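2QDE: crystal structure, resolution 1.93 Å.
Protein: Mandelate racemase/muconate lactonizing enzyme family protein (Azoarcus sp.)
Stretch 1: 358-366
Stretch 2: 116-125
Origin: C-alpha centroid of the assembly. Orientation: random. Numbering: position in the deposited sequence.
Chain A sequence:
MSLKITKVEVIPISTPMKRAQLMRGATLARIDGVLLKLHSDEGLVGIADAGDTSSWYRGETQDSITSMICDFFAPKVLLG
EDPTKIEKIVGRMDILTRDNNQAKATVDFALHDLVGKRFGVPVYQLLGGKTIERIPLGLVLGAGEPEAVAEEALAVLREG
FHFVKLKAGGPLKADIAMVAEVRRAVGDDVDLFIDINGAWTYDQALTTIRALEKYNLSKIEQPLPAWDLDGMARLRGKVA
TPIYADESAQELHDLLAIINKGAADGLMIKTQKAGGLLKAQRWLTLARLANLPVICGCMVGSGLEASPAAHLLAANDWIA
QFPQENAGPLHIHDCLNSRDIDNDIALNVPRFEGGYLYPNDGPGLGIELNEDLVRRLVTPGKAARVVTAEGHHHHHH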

# COMPACT_ATOMS: atom_id res chain seq x y z
N TYR A 358 -3.15 -25.53 -38.27
CA TYR A 358 -3.70 -26.81 -37.85
C TYR A 358 -2.57 -27.67 -37.32
O TYR A 358 -1.55 -27.83 -37.99
CB TYR A 358 -4.33 -27.55 -39.03
CG TYR A 358 -5.50 -26.86 -39.68
CD1 TYR A 358 -6.81 -27.25 -39.41
CD2 TYR A 358 -5.30 -25.81 -40.58
CE1 TYR A 358 -7.90 -26.62 -40.03
CE2 TYR A 358 -6.36 -25.18 -41.20
CZ TYR A 358 -7.66 -25.58 -40.93
OH TYR A 358 -8.70 -24.93 -41.54
N PRO A 359 -2.73 -28.24 -36.12
CA PRO A 359 -1.66 -29.08 -35.58
C PRO A 359 -1.61 -30.44 -36.30
O PRO A 359 -2.65 -31.00 -36.63
CB PRO A 359 -2.06 -29.23 -34.12
CG PRO A 359 -3.56 -29.29 -34.21
CD PRO A 359 -3.87 -28.17 -35.19
N ASN A 360 -0.41 -30.95 -36.54
CA ASN A 360 -0.30 -32.26 -37.19
C ASN A 360 -0.87 -33.27 -36.19
O ASN A 360 -0.89 -33.01 -34.99
CB ASN A 360 1.17 -32.59 -37.50
CG ASN A 360 1.68 -31.89 -38.75
OD1 ASN A 360 2.89 -31.85 -39.01
ND2 ASN A 360 0.76 -31.35 -39.55
N ASP A 361 -1.34 -34.41 -36.68
CA ASP A 361 -1.92 -35.39 -35.79
C ASP A 361 -1.09 -36.65 -35.59
O ASP A 361 -1.55 -37.62 -34.99
CB ASP A 361 -3.33 -35.75 -36.27
CG ASP A 361 -4.26 -34.55 -36.24
OD1 ASP A 361 -4.50 -33.99 -35.14
OD2 ASP A 361 -4.75 -34.15 -37.33
N GLY A 362 0.14 -36.64 -36.09
CA GLY A 362 1.00 -37.79 -35.92
C GLY A 362 1.47 -37.91 -34.48
O GLY A 362 1.24 -37.00 -33.67
N PRO A 363 2.12 -39.03 -34.12
CA PRO A 363 2.62 -39.23 -32.76
C PRO A 363 3.68 -38.20 -32.39
O PRO A 363 4.46 -37.78 -33.24
CB PRO A 363 3.19 -40.65 -32.81
CG PRO A 363 2.45 -41.30 -33.96
CD PRO A 363 2.43 -40.19 -34.97
N GLY A 364 3.73 -37.83 -31.11
CA GLY A 364 4.71 -36.84 -30.66
C GLY A 364 4.42 -35.49 -31.29
O GLY A 364 3.26 -35.08 -31.39
N LEU A 365 5.46 -34.77 -31.70
CA LEU A 365 5.26 -33.46 -32.32
C LEU A 365 4.72 -33.62 -33.75
O LEU A 365 4.37 -32.64 -34.40
CB LEU A 365 6.56 -32.66 -32.34
CG LEU A 365 7.06 -32.18 -30.97
CD1 LEU A 365 8.48 -31.66 -31.08
CD2 LEU A 365 6.12 -31.09 -30.44
N GLY A 366 4.68 -34.86 -34.22
CA GLY A 366 4.18 -35.15 -35.55
C GLY A 366 5.00 -34.62 -36.71
O GLY A 366 4.45 -34.27 -37.75
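Stretch 2, residues 116-125: GKRFGVPVYQ

Two glycines set the distance at the heart of this contact: the CA of Gly364 lies 3.8 Å from the CA of Gly116, a separation that leaves no room for a side chain between the two backbones. A CB built ideally on Gly116 would fall 2.6 Å from the CA of Gly364, an outright clash. Gly364 is constrained as well, since its phi of 66° by itself favours glycine, and an ideal CB there would come within 3.2 Å of the CG of Lys117. The general principle is that chains far apart in sequence can pack backbone to backbone where glycine permits it, and then use the unobstructed peptide groups to fix their register.

Stretch 1 has no regular helix or strand. Its chain folds into a type II' turn from Pro363 to Gly366, closed by a hydrogen bond from Gly366 N to Pro363 O at 3.1 Å. Stretch 2 approaches it first as the end of a helix, Gly116 to Phe119. Gly120 then leaves the helical conformation with a phi of 78°, and Val121 and Pro122 follow in extended conformation, with phi/psi of -133/154° and -69/155°, before a weakly bonded helix begins at about Val123.

The extended segment supplies the register. Gly364 N donates to Val121 O at 2.8 Å, with an angle of 163° at the hydrogen, and Val123 N donates to Gly364 O, also at 2.8 Å, with 145°. Gly364 thus uses both its amide and its carbonyl, forming a single beta bridge of parallel pattern with Pro122 (Gly364 CA to Pro122 CA, 4.5 Å). Between these two bonds, Pro122 turns its CA towards stretch 1: CA-H...O contacts run from Pro122 CA to Gly362 O at 3.3 Å and to Gly364 O at 3.4 Å. A reciprocal contact joins Pro363 CA to Val121 O at 3.6 Å.

Side chains extend the contact beyond the bridge. Pro363 CB lies 4.1 Å from Lys117 CA and 4.2 Å from Gly120 C, close to the helix end. The CB of Leu365 points away from stretch 2, yet the end of its side chain comes nearer, placing CD2 3.8 Å from Val123 CG2. Tyr124 behaves similarly: its CB points sideways, but with chi1 at 57° (p) the phenol reaches stretch 1, where OH donates a short hydrogen bond of 2.5 Å to Asp361 OD1. Asn360 O also lies near the edge of this ring, 3.7 Å from Tyr124 CE2.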

# COMPACT_ATOMS: atom_id res chain seq x y z
N GLY A 116 5.36 -38.82 -26.65
CA GLY A 116 4.24 -38.99 -27.56
C GLY A 116 4.47 -40.16 -28.50
O GLY A 116 3.55 -40.93 -28.77
N LYS A 117 5.70 -40.29 -29.01
CA LYS A 117 6.03 -41.38 -29.91
C LYS A 117 5.92 -42.70 -29.15
O LYS A 117 5.38 -43.68 -29.66
CB LYS A 117 7.45 -41.21 -30.47
CG LYS A 117 7.54 -40.12 -31.54
CD LYS A 117 8.99 -39.86 -31.97
CE LYS A 117 9.05 -38.88 -33.14
NZ LYS A 117 10.44 -38.48 -33.47
N ARG A 118 6.41 -42.71 -27.91
CA ARG A 118 6.34 -43.91 -27.09
C ARG A 118 4.90 -44.34 -26.81
O ARG A 118 4.58 -45.53 -26.86
CB ARG A 118 7.05 -43.69 -25.75
CG ARG A 118 7.16 -44.96 -24.91
CD ARG A 118 7.90 -46.03 -25.70
NE ARG A 118 8.59 -46.99 -24.85
CZ ARG A 118 8.02 -48.06 -24.30
NH1 ARG A 118 6.73 -48.31 -24.52
NH2 ARG A 118 8.74 -48.88 -23.55
N PHE A 119 4.02 -43.37 -26.51
CA PHE A 119 2.63 -43.68 -26.23
C PHE A 119 1.78 -43.79 -27.49
O PHE A 119 0.66 -44.29 -27.45
CB PHE A 119 2.00 -42.62 -25.31
CG PHE A 119 2.62 -42.54 -23.94
CD1 PHE A 119 3.51 -43.51 -23.48
CD2 PHE A 119 2.31 -41.48 -23.09
CE1 PHE A 119 4.07 -43.44 -22.20
CE2 PHE A 119 2.87 -41.39 -21.81
CZ PHE A 119 3.75 -42.37 -21.36
N GLY A 120 2.31 -43.31 -28.62
CA GLY A 120 1.58 -43.37 -29.87
C GLY A 120 0.50 -42.30 -29.99
O GLY A 120 -0.52 -42.50 -30.66
N VAL A 121 0.73 -41.16 -29.36
CA VAL A 121 -0.23 -40.07 -29.40
C VAL A 121 0.43 -38.73 -29.70
O VAL A 121 1.62 -38.54 -29.42
CB VAL A 121 -0.97 -39.94 -28.04
CG1 VAL A 121 -1.61 -41.27 -27.66
CG2 VAL A 121 0.02 -39.49 -26.96
N PRO A 122 -0.33 -37.79 -30.28
CA PRO A 122 0.20 -36.46 -30.61
C PRO A 122 0.45 -35.71 -29.30
O PRO A 122 -0.19 -36.00 -28.28
CB PRO A 122 -0.92 -35.82 -31.42
CG PRO A 122 -1.66 -36.99 -31.99
CD PRO A 122 -1.68 -37.95 -30.83
N VAL A 123 1.37 -34.76 -29.31
CA VAL A 123 1.67 -34.02 -28.10
C VAL A 123 0.45 -33.32 -27.47
O VAL A 123 0.35 -33.26 -26.25
CB VAL A 123 2.79 -32.99 -28.34
CG1 VAL A 123 2.89 -32.05 -27.15
CG2 VAL A 123 4.12 -33.72 -28.53
N TYR A 124 -0.47 -32.82 -28.29
CA TYR A 124 -1.63 -32.14 -27.71
C TYR A 124 -2.43 -33.03 -26.77
O TYR A 124 -3.11 -32.52 -25.88
CB TYR A 124 -2.53 -31.53 -28.80
CG TYR A 124 -3.07 -32.48 -29.84
CD1 TYR A 124 -3.99 -33.47 -29.52
CD2 TYR A 124 -2.68 -32.34 -31.18
CE1 TYR A 124 -4.53 -34.31 -30.51
CE2 TYR A 124 -3.21 -33.18 -32.17
CZ TYR A 124 -4.13 -34.15 -31.83
OH TYR A 124 -4.64 -34.96 -32.82
N GLN A 125 -2.32 -34.34 -26.95
CA GLN A 125 -3.02 -35.28 -26.07
C GLN A 125 -2.35 -35.26 -24.70
O GLN A 125 -2.98 -35.54 -23.68
CB GLN A 125 -2.97 -36.70 -26.63
CG GLN A 125 -3.75 -36.89 -27.92
CD GLN A 125 -5.24 -36.66 -27.76
OE1 GLN A 125 -5.67 -35.60 -27.31
NE2 GLN A 125 -6.04 -37.66 -28.13